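Regulatory protein BlaR1 (Bacillus licheniformis, PDB 1NRF) probably senses beta-lactam antibiotics at the cell surface through its C-terminal penicillin-binding domain, the part in this chain, and signals their presence to the cytoplasm. Local coordinates at residues A[29-34]-A[243-248]; A[65-70]-A[181-186]; A[105-110]-A[114-119]; A[133-138]-A[162-167]. All coordinates share one frame; numbering follows the deposited sequence.

Interaction 1: residues A[29-34]-A[243-248]; sequences DKFSAS and AAEIAL
Phe31 lays its ring against two consecutive residues of helix 239-253, Glu245 and Ile246, and loses more surface here than any other residue. One ortho carbon meets the isoleucine, with Phe31 CD2 3.5 Å from Ile246 CG1, while the far end of the ring reaches the glutamate, Phe31 CZ lying 3.6 Å from Glu245 CB. Both partners approach the ring obliquely. The Phe31 ring is swung away from its own carbonyl carbon (chi1 -65°), which carries it across to the helix. Ile246 is extended and runs past Phe31 in the reverse direction; its CD1 also comes within 4.5 Å of Ala33 CB, a methyl small enough to sit beside the isoleucine tip. This is the turn by which helix 25-29 passes into strand 33-41 of the central sheet: a Schellman motif with Ser32, at positive phi, as its C-prime residue, and Ser32 N bonded to Asp29 O at 2.9 Å. Helix 239-253 packs on that sheet, Ile246 also touching Ile232 of strand 225-234. Glu245 suits the outer side of the contact because its methylene portion is apolar while its acid can remain at the surface. A bend at its chi2 brings the carboxylate round near the end of Phe31, the two planes 63° apart, with Glu245 OE1 3.9 Å from Phe31 CZ.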
loop_
_atom_site.group_PDB
_atom_site.type_symbol
_atom_site.label_atom_id
_atom_site.label_comp_id
_atom_site.label_asym_id
_atom_site.label_seq_id
_atom_site.Cartn_x
_atom_site.Cartn_y
_atom_site.Cartn_z
ATOM N N ASP A 29 -11.732 -15.902 7.645
ATOM C CA ASP A 29 -13.087 -16.251 8.072
ATOM C C ASP A 29 -13.560 -15.373 9.225
ATOM O O ASP A 29 -14.738 -15.030 9.305
ATOM C CB ASP A 29 -13.142 -17.712 8.538
ATOM C CG ASP A 29 -12.793 -18.698 7.441
ATOM O OD1 ASP A 29 -12.511 -19.868 7.778
ATOM O OD2 ASP A 29 -12.806 -18.313 6.252
ATOM N N LYS A 30 -12.639 -15.033 10.125
ATOM C CA LYS A 30 -12.958 -14.211 11.295
ATOM C C LYS A 30 -13.597 -12.876 10.942
ATOM O O LYS A 30 -14.319 -12.297 11.750
ATOM C CB LYS A 30 -11.705 -13.952 12.142
ATOM C CG LYS A 30 -11.099 -15.202 12.784
ATOM C CD LYS A 30 -10.401 -14.879 14.109
ATOM C CE LYS A 30 -9.185 -13.953 13.945
ATOM N NZ LYS A 30 -7.986 -14.625 13.350
ATOM N N PHE A 31 -13.332 -12.395 9.732
ATOM C CA PHE A 31 -13.875 -11.122 9.278
ATOM C C PHE A 31 -14.859 -11.297 8.133
ATOM O O PHE A 31 -15.117 -10.359 7.378
ATOM C CB PHE A 31 -12.725 -10.200 8.872
ATOM C CG PHE A 31 -11.842 -9.823 10.025
ATOM C CD1 PHE A 31 -12.172 -8.751 10.847
ATOM C CD2 PHE A 31 -10.728 -10.596 10.348
ATOM C CE1 PHE A 31 -11.415 -8.456 11.977
ATOM C CE2 PHE A 31 -9.965 -10.313 11.474
ATOM C CZ PHE A 31 -10.310 -9.240 12.293
ATOM N N SER A 32 -15.412 -12.503 8.022
ATOM C CA SER A 32 -16.374 -12.817 6.974
ATOM C C SER A 32 -15.824 -12.364 5.628
ATOM O O SER A 32 -16.558 -11.840 4.780
ATOM C CB SER A 32 -17.711 -12.123 7.256
ATOM O OG SER A 32 -18.318 -12.653 8.420
ATOM N N ALA A 33 -14.527 -12.583 5.434
ATOM C CA ALA A 33 -13.863 -12.179 4.202
ATOM C C ALA A 33 -13.097 -13.298 3.511
ATOM O O ALA A 33 -12.810 -14.343 4.100
ATOM C CB ALA A 33 -12.912 -11.023 4.493
ATOM N N SER A 34 -12.771 -13.056 2.247
ATOM C CA SER A 34 -11.987 -13.984 1.448
ATOM C C SER A 34 -10.912 -13.117 0.804
ATOM O O SER A 34 -11.117 -11.925 0.591
ATOM C CB SER A 34 -12.852 -14.676 0.377
ATOM O OG SER A 34 -13.118 -13.839 -0.734
ATOM N N ALA A 243 -8.484 -5.970 6.630
ATOM C CA ALA A 243 -7.357 -6.588 5.938
ATOM C C ALA A 243 -6.078 -6.396 6.759
ATOM O O ALA A 243 -5.208 -7.261 6.776
ATOM C CB ALA A 243 -7.186 -5.983 4.545
ATOM N N ALA A 244 -5.968 -5.261 7.441
ATOM C CA ALA A 244 -4.796 -5.003 8.263
ATOM C C ALA A 244 -4.821 -5.984 9.428
ATOM O O ALA A 244 -3.820 -6.644 9.724
ATOM C CB ALA A 244 -4.813 -3.575 8.773
ATOM N N GLU A 245 -5.979 -6.079 10.077
ATOM C CA GLU A 245 -6.150 -6.993 11.195
ATOM C C GLU A 245 -5.814 -8.423 10.789
ATOM O O GLU A 245 -5.141 -9.133 11.529
ATOM C CB GLU A 245 -7.580 -6.922 11.745
ATOM C CG GLU A 245 -7.868 -5.652 12.540
ATOM C CD GLU A 245 -8.691 -5.918 13.804
ATOM O OE1 GLU A 245 -8.274 -6.781 14.616
ATOM O OE2 GLU A 245 -9.744 -5.262 13.995
ATOM N N ILE A 246 -6.277 -8.844 9.617
ATOM C CA ILE A 246 -5.996 -10.187 9.124
ATOM C C ILE A 246 -4.487 -10.383 8.941
ATOM O O ILE A 246 -3.897 -11.319 9.487
ATOM C CB ILE A 246 -6.697 -10.439 7.780
ATOM C CG1 ILE A 246 -8.211 -10.464 7.985
ATOM C CG2 ILE A 246 -6.205 -11.741 7.170
ATOM C CD1 ILE A 246 -9.024 -10.548 6.694
ATOM N N ALA A 247 -3.863 -9.498 8.172
ATOM C CA ALA A 247 -2.423 -9.584 7.935
ATOM C C ALA A 247 -1.668 -9.656 9.254
ATOM O O ALA A 247 -0.724 -10.428 9.400
ATOM C CB ALA A 247 -1.942 -8.368 7.144
ATOM N N LEU A 248 -2.095 -8.832 10.202
ATOM C CA LEU A 248 -1.475 -8.745 11.519
ATOM C C LEU A 248 -1.616 -10.010 12.367
ATOM O O LEU A 248 -0.691 -10.381 13.081
ATOM C CB LEU A 248 -2.047 -7.534 12.264
ATOM C CG LEU A 248 -1.103 -6.351 12.510
ATOM C CD1 LEU A 248 -0.045 -6.240 11.428
ATOM C CD2 LEU A 248 -1.939 -5.088 12.596
#

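Interaction 2: residues A[65-70]-A[181-186]; sequences YKVFSA and ETVKDS
Val67 and Val183 meet methyl to methyl, and this apolar pair is the centre of the contact between helix 66-76 and helix 177-187. Their CA atoms stand 6.5 Å apart, near enough for branched but short side chains to bridge the helices. Val67 CG1 and Val183 CG1 approach to 3.4 Å; in both residues this methyl lies opposite the backbone N (chi1 174° and 171°), and the two side chains pass at a slant. The other branch of Val183 reaches the next turn of helix 66-76, CG2 lying 4.3 Å from Ala70 CB. Alanine suits that position, since its other neighbours, Met108 and Phe116, are bulky.

Contacts with backbone make up the second group. Val183 CG1 lies 3.6 Å from Val67 O, and Val183 CG2 is 4.2 Å from Ala70 C, so one valine packs against main chain as well as side chains.

Several polar side chains find partners elsewhere: Ser69 OG bonds to Asp120, and Asp185 forms a salt bridge with Arg188. Lys66 NZ is hydrogen-bonded to Ser63 OG. Ser63, probably the residue acylated by the antibiotic, and Lys66 fit the SxxK motif of penicillin-binding proteins at the start of helix 66-76. With buried methyls and a little main chain meeting between the two segments, the contact depends on shape and exclusion of water, while Lys66 of the same helix turns its amine to Ser63.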
loop_
_atom_site.group_PDB
_atom_site.type_symbol
_atom_site.label_atom_id
_atom_site.label_comp_id
_atom_site.label_asym_id
_atom_site.label_seq_id
_atom_site.Cartn_x
_atom_site.Cartn_y
_atom_site.Cartn_z
ATOM N N TYR A 65 -1.725 2.931 -3.062
ATOM C CA TYR A 65 -0.917 3.619 -4.053
ATOM C C TYR A 65 -0.334 4.969 -3.585
ATOM O O TYR A 65 0.617 5.487 -4.184
ATOM C CB TYR A 65 -1.755 3.809 -5.328
ATOM C CG TYR A 65 -0.991 4.481 -6.425
ATOM C CD1 TYR A 65 -0.003 3.793 -7.122
ATOM C CD2 TYR A 65 -1.174 5.835 -6.693
ATOM C CE1 TYR A 65 0.795 4.434 -8.049
ATOM C CE2 TYR A 65 -0.386 6.494 -7.621
ATOM C CZ TYR A 65 0.604 5.786 -8.294
ATOM O OH TYR A 65 1.414 6.426 -9.195
ATOM N N LYS A 66 -0.906 5.533 -2.523
ATOM C CA LYS A 66 -0.449 6.814 -1.983
ATOM C C LYS A 66 1.057 6.842 -1.667
ATOM O O LYS A 66 1.692 7.899 -1.694
ATOM C CB LYS A 66 -1.242 7.159 -0.722
ATOM C CG LYS A 66 -2.658 7.671 -0.956
ATOM C CD LYS A 66 -3.334 7.883 0.394
ATOM C CE LYS A 66 -4.671 8.584 0.282
ATOM N NZ LYS A 66 -5.648 7.822 -0.511
ATOM N N VAL A 67 1.620 5.677 -1.365
ATOM C CA VAL A 67 3.045 5.563 -1.069
ATOM C C VAL A 67 3.860 6.014 -2.283
ATOM O O VAL A 67 4.818 6.778 -2.156
ATOM C CB VAL A 67 3.428 4.093 -0.718
ATOM C CG1 VAL A 67 4.931 3.958 -0.564
ATOM C CG2 VAL A 67 2.725 3.661 0.573
ATOM N N PHE A 68 3.464 5.547 -3.459
ATOM C CA PHE A 68 4.177 5.903 -4.675
ATOM C C PHE A 68 3.753 7.271 -5.180
ATOM O O PHE A 68 4.523 7.962 -5.837
ATOM C CB PHE A 68 3.971 4.831 -5.746
ATOM C CG PHE A 68 4.591 3.510 -5.395
ATOM C CD1 PHE A 68 3.924 2.609 -4.569
ATOM C CD2 PHE A 68 5.866 3.192 -5.837
ATOM C CE1 PHE A 68 4.522 1.409 -4.188
ATOM C CE2 PHE A 68 6.474 1.994 -5.462
ATOM C CZ PHE A 68 5.798 1.101 -4.634
ATOM N N SER A 69 2.526 7.660 -4.866
ATOM C CA SER A 69 2.036 8.972 -5.259
ATOM C C SER A 69 2.909 9.994 -4.530
ATOM O O SER A 69 3.364 10.978 -5.115
ATOM C CB SER A 69 0.575 9.146 -4.829
ATOM O OG SER A 69 0.143 10.484 -5.031
ATOM N N ALA A 70 3.141 9.733 -3.247
ATOM C CA ALA A 70 3.949 10.604 -2.401
ATOM C C ALA A 70 5.402 10.683 -2.875
ATOM O O ALA A 70 6.028 11.737 -2.818
ATOM C CB ALA A 70 3.895 10.107 -0.959
ATOM N N GLU A 181 13.454 7.819 2.319
ATOM C CA GLU A 181 13.403 7.905 3.776
ATOM C C GLU A 181 12.159 8.650 4.238
ATOM O O GLU A 181 11.564 8.298 5.259
ATOM C CB GLU A 181 14.651 8.618 4.307
ATOM C CG GLU A 181 15.810 7.696 4.627
ATOM C CD GLU A 181 17.131 8.449 4.779
ATOM O OE1 GLU A 181 17.144 9.527 5.423
ATOM O OE2 GLU A 181 18.158 7.953 4.262
ATOM N N THR A 182 11.775 9.678 3.479
ATOM C CA THR A 182 10.597 10.475 3.801
ATOM C C THR A 182 9.319 9.653 3.666
ATOM O O THR A 182 8.451 9.702 4.533
ATOM C CB THR A 182 10.485 11.711 2.882
ATOM O OG1 THR A 182 11.718 12.443 2.902
ATOM C CG2 THR A 182 9.364 12.616 3.364
ATOM N N VAL A 183 9.202 8.900 2.575
ATOM C CA VAL A 183 8.020 8.065 2.366
ATOM C C VAL A 183 8.011 6.933 3.385
ATOM O O VAL A 183 6.944 6.471 3.808
ATOM C CB VAL A 183 7.986 7.459 0.940
ATOM C CG1 VAL A 183 6.874 6.434 0.837
ATOM C CG2 VAL A 183 7.774 8.569 -0.086
ATOM N N LYS A 184 9.208 6.496 3.773
ATOM C CA LYS A 184 9.346 5.420 4.746
ATOM C C LYS A 184 8.774 5.847 6.090
ATOM O O LYS A 184 8.051 5.086 6.719
ATOM C CB LYS A 184 10.816 5.008 4.896
ATOM C CG LYS A 184 11.209 3.881 3.961
ATOM C CD LYS A 184 12.684 3.488 4.067
ATOM C CE LYS A 184 12.953 2.220 3.250
ATOM N NZ LYS A 184 14.377 1.762 3.247
ATOM N N ASP A 185 9.081 7.074 6.512
ATOM C CA ASP A 185 8.572 7.588 7.780
ATOM C C ASP A 185 7.066 7.808 7.742
ATOM O O ASP A 185 6.384 7.608 8.742
ATOM C CB ASP A 185 9.239 8.914 8.147
ATOM C CG ASP A 185 10.735 8.794 8.300
ATOM O OD1 ASP A 185 11.189 7.826 8.945
ATOM O OD2 ASP A 185 11.457 9.676 7.787
ATOM N N SER A 186 6.551 8.231 6.593
ATOM C CA SER A 186 5.121 8.483 6.456
ATOM C C SER A 186 4.263 7.248 6.731
ATOM O O SER A 186 3.112 7.369 7.147
ATOM C CB SER A 186 4.813 9.007 5.050
ATOM O OG SER A 186 5.173 8.052 4.062
#

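Interaction 3: residues A[105-110]-A[114-119]; sequences FSAMSS and WYFQKL
Of segments 105-110 and 114-119, parts of successive helices, Ala107 and Tyr115 have the closest CA atoms, 6.4 Å apart. The segment axes pass 10.0 Å apart at closest and run at 121°, an inclined, partly reversed course between helices that follow one another after a short link. The contact lies in the helical part of the penicillin-binding transpeptidase domain, with the Phe116 side chain about 7 Å from that of Ser63, probably the acylated serine. Alanine suits the close point: its single methyl fits between two aromatic rings. Ala107 CB sits over one face of Tyr115, 3.9 Å from the ring centroid and 28° off the normal, a CH-pi contact. The same CB comes within 3.3 Å of Phe116 CE1, meeting that ring obliquely, while Ala107 C and Met108 N lie at its edge, in plane. The two rings diverge on leaving the helix, CG opposite the backbone N in Tyr115 (chi1 -179°) but beside it in Phe116. Tyr115 CD1 lies above the middle of the Phe116 ring. Met108 is bent at chi2 and crosses Phe116 at about a right angle; Met108 CG is 3.8 Å from Phe116 CZ, and Met108 SD lies 5.0 Å from the ring centroid, an oblique Met-aromatic contact. A methyl and a thioether set against aromatic rings make this a buried apolar junction, with Tyr115 OH satisfied beyond it by Ser84 O.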
loop_
_atom_site.group_PDB
_atom_site.type_symbol
_atom_site.label_atom_id
_atom_site.label_comp_id
_atom_site.label_asym_id
_atom_site.label_seq_id
_atom_site.Cartn_x
_atom_site.Cartn_y
_atom_site.Cartn_z
ATOM N N PHE A 105 2.416 13.572 6.159
ATOM C CA PHE A 105 2.314 12.592 7.236
ATOM C C PHE A 105 0.894 12.410 7.778
ATOM O O PHE A 105 0.514 11.298 8.172
ATOM C CB PHE A 105 3.255 12.976 8.377
ATOM C CG PHE A 105 4.675 12.550 8.157
ATOM C CD1 PHE A 105 5.313 12.796 6.942
ATOM C CD2 PHE A 105 5.384 11.897 9.163
ATOM C CE1 PHE A 105 6.638 12.399 6.731
ATOM C CE2 PHE A 105 6.707 11.497 8.966
ATOM C CZ PHE A 105 7.336 11.748 7.746
ATOM N N SER A 106 0.105 13.485 7.810
ATOM C CA SER A 106 -1.266 13.360 8.300
ATOM C C SER A 106 -2.185 12.770 7.215
ATOM O O SER A 106 -3.112 12.010 7.509
ATOM C CB SER A 106 -1.801 14.719 8.786
ATOM O OG SER A 106 -2.024 15.634 7.730
ATOM N N ALA A 107 -1.904 13.105 5.959
ATOM C CA ALA A 107 -2.703 12.622 4.841
ATOM C C ALA A 107 -2.582 11.107 4.679
ATOM O O ALA A 107 -3.551 10.436 4.318
ATOM C CB ALA A 107 -2.281 13.333 3.553
ATOM N N MET A 108 -1.385 10.582 4.942
ATOM C CA MET A 108 -1.123 9.152 4.853
ATOM C C MET A 108 -1.871 8.384 5.932
ATOM O O MET A 108 -2.613 7.446 5.632
ATOM C CB MET A 108 0.374 8.862 5.004
ATOM C CG MET A 108 1.153 8.905 3.709
ATOM S SD MET A 108 0.803 7.534 2.547
ATOM C CE MET A 108 2.212 7.750 1.467
ATOM N N SER A 109 -1.656 8.772 7.188
ATOM C CA SER A 109 -2.304 8.103 8.317
ATOM C C SER A 109 -3.802 8.105 8.133
ATOM O O SER A 109 -4.478 7.116 8.402
ATOM C CB SER A 109 -1.992 8.817 9.631
ATOM O OG SER A 109 -0.625 9.145 9.728
ATOM N N SER A 110 -4.315 9.227 7.656
ATOM C CA SER A 110 -5.740 9.385 7.475
ATOM C C SER A 110 -6.250 9.058 6.073
ATOM O O SER A 110 -7.460 9.031 5.835
ATOM C CB SER A 110 -6.112 10.811 7.872
ATOM O OG SER A 110 -5.705 11.051 9.215
ATOM N N TRP A 114 -8.046 13.782 -0.876
ATOM C CA TRP A 114 -7.901 15.052 -1.589
ATOM C C TRP A 114 -6.473 15.578 -1.621
ATOM O O TRP A 114 -6.067 16.218 -2.590
ATOM C CB TRP A 114 -8.850 16.131 -1.029
ATOM C CG TRP A 114 -8.591 16.614 0.387
ATOM C CD1 TRP A 114 -9.304 16.285 1.502
ATOM C CD2 TRP A 114 -7.615 17.579 0.806
ATOM N NE1 TRP A 114 -8.845 16.994 2.583
ATOM C CE2 TRP A 114 -7.809 17.796 2.184
ATOM C CE3 TRP A 114 -6.598 18.288 0.146
ATOM C CZ2 TRP A 114 -7.025 18.696 2.922
ATOM C CZ3 TRP A 114 -5.815 19.186 0.881
ATOM C CH2 TRP A 114 -6.038 19.380 2.256
ATOM N N TYR A 115 -5.705 15.287 -0.577
ATOM C CA TYR A 115 -4.316 15.742 -0.494
ATOM C C TYR A 115 -3.446 15.202 -1.630
ATOM O O TYR A 115 -2.734 15.955 -2.293
ATOM C CB TYR A 115 -3.713 15.330 0.850
ATOM C CG TYR A 115 -2.280 15.767 1.045
ATOM C CD1 TYR A 115 -1.234 15.100 0.414
ATOM C CD2 TYR A 115 -1.973 16.868 1.852
ATOM C CE1 TYR A 115 0.077 15.520 0.582
ATOM C CE2 TYR A 115 -0.670 17.291 2.026
ATOM C CZ TYR A 115 0.349 16.619 1.392
ATOM O OH TYR A 115 1.646 17.037 1.571
ATOM N N PHE A 116 -3.495 13.891 -1.838
ATOM C CA PHE A 116 -2.703 13.267 -2.889
ATOM C C PHE A 116 -3.295 13.547 -4.262
ATOM O O PHE A 116 -2.568 13.643 -5.252
ATOM C CB PHE A 116 -2.577 11.756 -2.634
ATOM C CG PHE A 116 -1.880 11.429 -1.339
ATOM C CD1 PHE A 116 -2.589 11.407 -0.134
ATOM C CD2 PHE A 116 -0.496 11.248 -1.304
ATOM C CE1 PHE A 116 -1.925 11.219 1.085
ATOM C CE2 PHE A 116 0.175 11.060 -0.094
ATOM C CZ PHE A 116 -0.541 11.048 1.103
ATOM N N GLN A 117 -4.614 13.699 -4.314
ATOM C CA GLN A 117 -5.298 14.000 -5.567
ATOM C C GLN A 117 -4.834 15.352 -6.108
ATOM O O GLN A 117 -4.458 15.474 -7.275
ATOM C CB GLN A 117 -6.809 14.027 -5.341
ATOM C CG GLN A 117 -7.562 12.896 -6.017
ATOM C CD GLN A 117 -9.006 12.810 -5.561
ATOM O OE1 GLN A 117 -9.841 12.184 -6.214
ATOM N NE2 GLN A 117 -9.305 13.429 -4.425
ATOM N N LYS A 118 -4.862 16.371 -5.258
ATOM C CA LYS A 118 -4.440 17.691 -5.685
ATOM C C LYS A 118 -2.937 17.667 -5.912
ATOM O O LYS A 118 -2.368 18.586 -6.504
ATOM C CB LYS A 118 -4.826 18.742 -4.635
ATOM C CG LYS A 118 -6.347 18.809 -4.365
ATOM C CD LYS A 118 -6.834 20.196 -3.889
ATOM C CE LYS A 118 -6.300 20.596 -2.514
ATOM N NZ LYS A 118 -6.854 21.908 -2.036
ATOM N N LEU A 119 -2.305 16.594 -5.450
ATOM C CA LEU A 119 -0.866 16.411 -5.598
ATOM C C LEU A 119 -0.618 15.794 -6.972
ATOM O O LEU A 119 0.334 16.154 -7.665
ATOM C CB LEU A 119 -0.354 15.478 -4.496
ATOM C CG LEU A 119 0.965 15.770 -3.770
ATOM C CD1 LEU A 119 1.018 17.218 -3.319
ATOM C CD2 LEU A 119 1.088 14.833 -2.576
#

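Interaction 4: residues A[133-138]-A[162-167]; sequences KSIHYG and VNILKK
Ile164 points the end of its side chain at Ile135 and Tyr137, which lie where helix 125-134 gives way to loop. The helix closes in a Schellman motif with His136 as its C-prime residue, and the contact joins that ending to helix 158-170 in the helical part of the penicillin-binding transpeptidase domain. Ile164 is fully extended, with CG1 turned opposite the backbone N (chi1 -159°) and CD1 continuing the line (chi2 172°), and this long reach spans the 7.6 Å between the CA atoms of Tyr137 and Ile164. It crosses each of its two side-chain partners at about a right angle. Ile135 CD1 is 4.1 Å from Ile164 CD1, methyl against methyl, and Tyr137 CD2 is 3.9 Å from the same methyl, the ring being met obliquely. The tyrosine ring also makes edge-to-face contacts with Tyr65 and Phe68, so that Ile164 adds to an aromatic cluster at the start of helix 66-76. Ile135 belongs to the same hydrophobic group through Phe68. Isoleucine suits both sides of this junction, apolar and branched at CB, with an arm that ends in a methyl. His136, an exposed residue between the two loop partners, takes the positive phi of the motif; His136 N is bonded to Lys133 O at 3.1 Å. The backbone enters the contact too, for Ile164 CD1 rests 3.3 Å from the carbonyl oxygen Ile135 O.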
loop_
_atom_site.group_PDB
_atom_site.type_symbol
_atom_site.label_atom_id
_atom_site.label_comp_id
_atom_site.label_asym_id
_atom_site.label_seq_id
_atom_site.Cartn_x
_atom_site.Cartn_y
_atom_site.Cartn_z
ATOM N N LYS A 133 5.090 3.903 -15.735
ATOM C CA LYS A 133 5.931 3.115 -16.617
ATOM C C LYS A 133 7.341 3.045 -16.049
ATOM O O LYS A 133 7.970 1.987 -16.083
ATOM C CB LYS A 133 5.964 3.708 -18.024
ATOM C CG LYS A 133 4.715 3.436 -18.836
ATOM C CD LYS A 133 4.828 4.023 -20.238
ATOM C CE LYS A 133 3.552 3.768 -21.039
ATOM N NZ LYS A 133 3.635 4.285 -22.443
ATOM N N SER A 134 7.831 4.161 -15.504
ATOM C CA SER A 134 9.180 4.176 -14.957
ATOM C C SER A 134 9.374 3.171 -13.815
ATOM O O SER A 134 10.472 2.673 -13.612
ATOM C CB SER A 134 9.586 5.603 -14.515
ATOM O OG SER A 134 8.887 6.068 -13.366
ATOM N N ILE A 135 8.321 2.863 -13.070
ATOM C CA ILE A 135 8.460 1.897 -11.981
ATOM C C ILE A 135 7.657 0.629 -12.258
ATOM O O ILE A 135 7.536 -0.239 -11.386
ATOM C CB ILE A 135 8.002 2.482 -10.620
ATOM C CG1 ILE A 135 6.511 2.822 -10.671
ATOM C CG2 ILE A 135 8.851 3.696 -10.263
ATOM C CD1 ILE A 135 5.926 3.241 -9.332
ATOM N N HIS A 136 7.134 0.531 -13.480
ATOM C CA HIS A 136 6.305 -0.596 -13.909
ATOM C C HIS A 136 5.345 -1.051 -12.801
ATOM O O HIS A 136 5.456 -2.151 -12.254
ATOM C CB HIS A 136 7.179 -1.769 -14.391
ATOM C CG HIS A 136 6.433 -2.773 -15.220
ATOM N ND1 HIS A 136 7.003 -3.425 -16.294
ATOM C CD2 HIS A 136 5.156 -3.224 -15.141
ATOM C CE1 HIS A 136 6.109 -4.230 -16.843
ATOM N NE2 HIS A 136 4.981 -4.126 -16.163
ATOM N N TYR A 137 4.389 -0.182 -12.493
ATOM C CA TYR A 137 3.398 -0.444 -11.465
ATOM C C TYR A 137 2.159 -1.154 -12.014
ATOM O O TYR A 137 1.350 -0.565 -12.732
ATOM C CB TYR A 137 3.007 0.874 -10.797
ATOM C CG TYR A 137 2.160 0.719 -9.549
ATOM C CD1 TYR A 137 0.820 0.324 -9.625
ATOM C CD2 TYR A 137 2.687 1.011 -8.294
ATOM C CE1 TYR A 137 0.035 0.231 -8.483
ATOM C CE2 TYR A 137 1.904 0.924 -7.146
ATOM C CZ TYR A 137 0.584 0.535 -7.250
ATOM O OH TYR A 137 -0.181 0.454 -6.119
ATOM N N GLY A 138 2.025 -2.428 -11.661
ATOM C CA GLY A 138 0.886 -3.211 -12.099
ATOM C C GLY A 138 0.687 -3.197 -13.597
ATOM O O GLY A 138 1.640 -3.277 -14.353
ATOM N N VAL A 162 4.140 -6.678 -3.192
ATOM C CA VAL A 162 5.315 -7.095 -2.418
ATOM C C VAL A 162 6.612 -6.863 -3.186
ATOM O O VAL A 162 7.558 -6.277 -2.653
ATOM C CB VAL A 162 5.237 -8.613 -2.006
ATOM C CG1 VAL A 162 6.607 -9.110 -1.549
ATOM C CG2 VAL A 162 4.205 -8.814 -0.875
ATOM N N ASN A 163 6.657 -7.295 -4.445
ATOM C CA ASN A 163 7.876 -7.130 -5.229
ATOM C C ASN A 163 8.271 -5.675 -5.432
ATOM O O ASN A 163 9.452 -5.340 -5.333
ATOM C CB ASN A 163 7.765 -7.841 -6.590
ATOM C CG ASN A 163 7.665 -9.358 -6.455
ATOM O OD1 ASN A 163 8.189 -9.947 -5.512
ATOM N ND2 ASN A 163 7.003 -9.992 -7.406
ATOM N N ILE A 164 7.297 -4.803 -5.704
ATOM C CA ILE A 164 7.629 -3.397 -5.921
ATOM C C ILE A 164 7.897 -2.683 -4.591
ATOM O O ILE A 164 8.688 -1.744 -4.538
ATOM C CB ILE A 164 6.525 -2.661 -6.777
ATOM C CG1 ILE A 164 7.132 -1.410 -7.419
ATOM C CG2 ILE A 164 5.297 -2.312 -5.928
ATOM C CD1 ILE A 164 6.205 -0.711 -8.424
ATOM N N LEU A 165 7.259 -3.140 -3.514
ATOM C CA LEU A 165 7.509 -2.552 -2.201
ATOM C C LEU A 165 8.980 -2.788 -1.828
ATOM O O LEU A 165 9.596 -1.937 -1.189
ATOM C CB LEU A 165 6.604 -3.171 -1.135
ATOM C CG LEU A 165 5.317 -2.433 -0.751
ATOM C CD1 LEU A 165 4.441 -3.326 0.119
ATOM C CD2 LEU A 165 5.659 -1.154 -0.010
ATOM N N LYS A 166 9.537 -3.934 -2.237
ATOM C CA LYS A 166 10.939 -4.259 -1.955
ATOM C C LYS A 166 11.849 -3.367 -2.801
ATOM O O LYS A 166 12.885 -2.884 -2.322
ATOM C CB LYS A 166 11.245 -5.730 -2.256
ATOM C CG LYS A 166 12.714 -6.102 -2.014
ATOM C CD LYS A 166 13.012 -7.542 -2.362
ATOM C CE LYS A 166 14.516 -7.844 -2.315
ATOM N NZ LYS A 166 15.105 -7.823 -0.949
ATOM N N LYS A 167 11.464 -3.156 -4.058
ATOM C CA LYS A 167 12.230 -2.277 -4.944
ATOM C C LYS A 167 12.271 -0.859 -4.367
ATOM O O LYS A 167 13.252 -0.130 -4.533
ATOM C CB LYS A 167 11.606 -2.237 -6.345
ATOM C CG LYS A 167 11.937 -3.441 -7.191
ATOM C CD LYS A 167 11.855 -3.088 -8.649
ATOM C CE LYS A 167 12.192 -4.285 -9.511
ATOM N NZ LYS A 167 11.217 -5.388 -9.290
#

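Overall arrangement
Interactions 2, 3 and 4 are buried in the helical part of the domain, whereas interaction 1 is partly exposed, about 24 to 25 Å away between centres, where the C-terminal helix packs beside the sheet. Interactions 2 and 3 touch: Met108 CE packs 3.2 Å from Lys66 O, and Asp185 CB 3.4 Å from Phe105 CZ. Interaction 4 meets the other side of helix 66-76 through Tyr137 and Phe68, so this helix links all three; interactions 3 and 4 do not touch each other. All four are essentially apolar, but methyl groups carry interaction 2, rings dominate interaction 3, a single isoleucine tip serves interaction 4, and only interaction 1 brings a carboxylate beside its ring.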